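Side-chain contacts in nitroreductase family protein (Lactobacillus plantarum, PDB 4QLX), which probably uses flavin mononucleotide and NADH to reduce the enone of 10-oxo-(11E)-octadecenoate, a step in the saturation of polyunsaturated fatty acids: residues R36-L39 with Q40-A44; K69-F72 with K73-V76. All coordinates share one frame; numbering follows the deposited sequence.

Contact 1: R36-L39 with Q40-A44; sequences RDEL and QKMIA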
# COMPACT_ATOMS: atom_id res chain seq x y z
N ARG A 36 -17.28 12.09 11.19
CA ARG A 36 -17.45 11.23 10.03
C ARG A 36 -17.12 11.98 8.74
O ARG A 36 -16.77 11.37 7.73
CB ARG A 36 -18.87 10.65 9.98
CG ARG A 36 -19.11 9.59 11.04
CD ARG A 36 -20.49 8.99 10.92
NE ARG A 36 -20.64 7.77 11.71
CZ ARG A 36 -21.71 6.98 11.65
NH1 ARG A 36 -22.71 7.29 10.84
NH2 ARG A 36 -21.78 5.89 12.40
N ASP A 37 -17.21 13.30 8.77
CA ASP A 37 -16.84 14.06 7.59
C ASP A 37 -15.33 13.98 7.37
O ASP A 37 -14.88 13.82 6.23
CB ASP A 37 -17.30 15.51 7.72
CG ASP A 37 -18.82 15.63 7.75
OD1 ASP A 37 -19.49 14.70 7.24
OD2 ASP A 37 -19.34 16.62 8.30
N GLU A 38 -14.55 14.06 8.44
CA GLU A 38 -13.10 13.89 8.26
C GLU A 38 -12.76 12.45 7.91
O GLU A 38 -11.84 12.20 7.12
CB GLU A 38 -12.32 14.33 9.50
CG GLU A 38 -10.80 14.28 9.27
CD GLU A 38 -9.98 14.83 10.42
OE1 GLU A 38 -10.52 14.96 11.54
OE2 GLU A 38 -8.80 15.15 10.20
N LEU A 39 -13.50 11.49 8.45
CA LEU A 39 -13.28 10.09 8.08
C LEU A 39 -13.51 9.88 6.59
O LEU A 39 -12.74 9.17 5.93
CB LEU A 39 -14.18 9.15 8.88
CG LEU A 39 -13.84 8.90 10.36
CD1 LEU A 39 -14.94 8.04 10.99
CD2 LEU A 39 -12.49 8.22 10.52
N GLN A 40 -14.56 10.50 6.06
CA GLN A 40 -14.89 10.41 4.63
C GLN A 40 -13.80 11.05 3.80
O GLN A 40 -13.47 10.57 2.71
CB GLN A 40 -16.23 11.08 4.32
CG GLN A 40 -17.43 10.39 4.90
CD GLN A 40 -18.74 11.02 4.43
OE1 GLN A 40 -18.90 12.25 4.41
NE2 GLN A 40 -19.68 10.17 4.06
N LYS A 41 -13.28 12.17 4.30
CA LYS A 41 -12.18 12.86 3.65
C LYS A 41 -10.91 11.98 3.56
O LYS A 41 -10.28 11.90 2.52
CB LYS A 41 -11.86 14.16 4.39
CG LYS A 41 -11.41 15.27 3.48
CD LYS A 41 -12.52 15.64 2.50
CE LYS A 41 -11.97 16.26 1.23
NZ LYS A 41 -13.01 16.30 0.14
N MET A 42 -10.57 11.31 4.67
CA MET A 42 -9.40 10.44 4.72
C MET A 42 -9.54 9.23 3.80
O MET A 42 -8.59 8.83 3.13
CB MET A 42 -9.12 9.98 6.16
CG MET A 42 -8.70 11.11 7.07
SD MET A 42 -8.11 10.59 8.70
CE MET A 42 -9.57 9.84 9.39
N ILE A 43 -10.74 8.65 3.77
CA ILE A 43 -11.02 7.54 2.88
C ILE A 43 -10.92 7.97 1.40
O ILE A 43 -10.32 7.26 0.59
CB ILE A 43 -12.41 6.95 3.15
CG1 ILE A 43 -12.38 6.17 4.48
CG2 ILE A 43 -12.86 6.03 2.00
CD1 ILE A 43 -13.76 5.81 5.02
N ALA A 44 -11.47 9.12 1.05
CA ALA A 44 -11.34 9.64 -0.32
C ALA A 44 -9.86 9.89 -0.66
O ALA A 44 -9.41 9.55 -1.75
CB ALA A 44 -12.16 10.93 -0.49
O HOH W 1 -17.25 14.43 3.92

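Contact 2: K69-F72 with K73-V76; sequences KAKF and KQAV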
# COMPACT_ATOMS: atom_id res chain seq x y z
N LYS A 69 -19.34 -1.41 17.16
CA LYS A 69 -18.13 -2.09 17.61
C LYS A 69 -18.46 -3.46 18.19
O LYS A 69 -17.78 -4.44 17.92
CB LYS A 69 -17.39 -1.25 18.65
CG LYS A 69 -16.68 -0.05 18.08
CD LYS A 69 -15.78 0.62 19.12
CE LYS A 69 -15.13 1.89 18.57
NZ LYS A 69 -14.21 2.51 19.58
N ALA A 70 -19.52 -3.52 18.99
CA ALA A 70 -19.92 -4.77 19.63
C ALA A 70 -20.31 -5.80 18.58
O ALA A 70 -20.00 -6.99 18.71
CB ALA A 70 -21.07 -4.53 20.61
N LYS A 71 -20.98 -5.33 17.53
CA LYS A 71 -21.36 -6.19 16.42
C LYS A 71 -20.13 -6.60 15.60
O LYS A 71 -19.99 -7.76 15.20
CB LYS A 71 -22.37 -5.47 15.53
CG LYS A 71 -22.64 -6.16 14.21
CD LYS A 71 -23.31 -7.52 14.42
CE LYS A 71 -24.15 -7.88 13.20
NZ LYS A 71 -24.63 -9.29 13.23
N PHE A 72 -19.24 -5.64 15.36
CA PHE A 72 -18.01 -5.88 14.62
C PHE A 72 -17.14 -6.91 15.34
O PHE A 72 -16.67 -7.87 14.73
CB PHE A 72 -17.28 -4.54 14.45
CG PHE A 72 -15.96 -4.63 13.75
CD1 PHE A 72 -15.87 -5.09 12.44
CD2 PHE A 72 -14.81 -4.19 14.37
CE1 PHE A 72 -14.65 -5.14 11.78
CE2 PHE A 72 -13.58 -4.25 13.71
CZ PHE A 72 -13.51 -4.71 12.42
N LYS A 73 -16.95 -6.72 16.64
CA LYS A 73 -16.09 -7.61 17.42
C LYS A 73 -16.48 -9.08 17.35
O LYS A 73 -15.65 -9.95 17.63
CB LYS A 73 -16.05 -7.16 18.88
CG LYS A 73 -15.24 -5.91 19.07
CD LYS A 73 -14.76 -5.76 20.49
CE LYS A 73 -15.89 -5.52 21.45
NZ LYS A 73 -15.34 -5.05 22.75
N GLN A 74 -17.72 -9.37 16.96
CA GLN A 74 -18.15 -10.75 16.81
C GLN A 74 -17.29 -11.53 15.82
O GLN A 74 -17.22 -12.76 15.88
CB GLN A 74 -19.60 -10.81 16.35
CG GLN A 74 -20.61 -10.20 17.30
CD GLN A 74 -22.02 -10.34 16.76
OE1 GLN A 74 -22.21 -10.62 15.56
NE2 GLN A 74 -23.01 -10.17 17.63
N ALA A 75 -16.66 -10.82 14.89
CA ALA A 75 -15.88 -11.43 13.82
C ALA A 75 -14.41 -10.99 13.90
O ALA A 75 -13.65 -11.18 12.95
CB ALA A 75 -16.48 -11.09 12.46
N VAL A 76 -14.02 -10.42 15.03
CA VAL A 76 -12.64 -9.99 15.27
C VAL A 76 -12.04 -10.83 16.38
O VAL A 76 -12.71 -11.09 17.38
CB VAL A 76 -12.59 -8.49 15.64
CG1 VAL A 76 -11.19 -8.08 16.12
CG2 VAL A 76 -13.03 -7.63 14.45

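Contact 1: R36-L39 with Q40-A44
L39 and M42 meet on the buried side of helix 36-46, where methyl CD2 of L39 lies 3.5 Å from the terminal methyl CE of M42. M42 keeps CG beside its backbone N and then bends at its last torsion (chi3 -64°), which folds CE back along the helix; the same methyl lies 3.9 Å from L39 CA. This is one face of an amphipathic alpha-helix of the nitroreductase fold.

One turn apart, four successive i to i+4 backbone bonds run from Q40 N to R36 O through I43 N to L39 O, the latter 3.0 Å long. The ethyl branch of I43 lies against that same carbonyl oxygen of L39.

On the outer side D37 and Q40 extend in one direction as neighbours, their flat ends twisted 33° against each other. Oxygens OD1 of D37 and OE1 of Q40, both acceptors, come within 3.8 Å without bonding each other.

Further out, L39 and I43 both reach V62 of strand 58-63, I43 also touches F60, and M42 packs on H162. R36 is held by a salt bridge to D64, and E38 by hydrogen bonds of OE2 with H162 ND1 and of OE1 with Y164 OH. A water donates to Q40 OE1 at 2.8 Å and, weakly, to D37 O at 3.4 Å.

Contact 2: K69-F72 with K73-V76
The ring of F72 carries methyl CG2 of V76 over one face, a CH-pi contact with the carbon 3.7 Å from the ring centroid and 19° off the normal. The methyl is displaced toward the rim and comes nearest to CE2, at 3.5 Å. CG of F72 stands opposite its own backbone N (chi1 178°), and the ring thereby reaches the chain where it returns four residues on. Further out the ring touches V63, I90 and F92 of the sheet, V84, and M177, which also meets V76. With F72 replaced by an alanine, V76 CG2 is likely to lose the ring face it rests on, and a gap would probably open toward V63 and I90.

V76 also sits beside the FMN-binding N80, their side chains about 4 Å apart, so this turn packs next to the flavin pocket of the nitroreductase fold. Along the backbone the bonding pattern changes: K73 N makes an i to i+4 bond to K69 O, 2.7 Å long, but the next bonds span three residues, A75 N to F72 O at 3.0 Å, nearly straight at 171°, and a weak one from Q74 N to K71 O.

The Q74 and K71 side chains cross, amide OE1 coming 3.5 Å from K71 CD. K73 CG passes 3.2 Å from K69 O, and the K73 ammonium goes on to a salt bridge with D85; K73 also makes a cation-pi contact with Y81.

In the fold
Along the chain the two contacts come in series, neither enclosing nor crossing the other, and each closes just a single turn. Contact 1 lies within helix 36-46, whose inner side packs on strand 58-63. The chain passes through that strand of the antiparallel sheet and enters helix 66-72, where contact 2 joins residues of the helix to those that follow on the way to helix 81-86. Strand 58-63 is their common neighbour: L39 and I43 touch it from contact 1, K69 and F72 from contact 2. The centres are 22 Å apart, the nearest atoms about 9 Å. Contact 1 lies away from the flavin and fatty-acid sites, whereas the V76 side chain is about 7 Å from bound FMN.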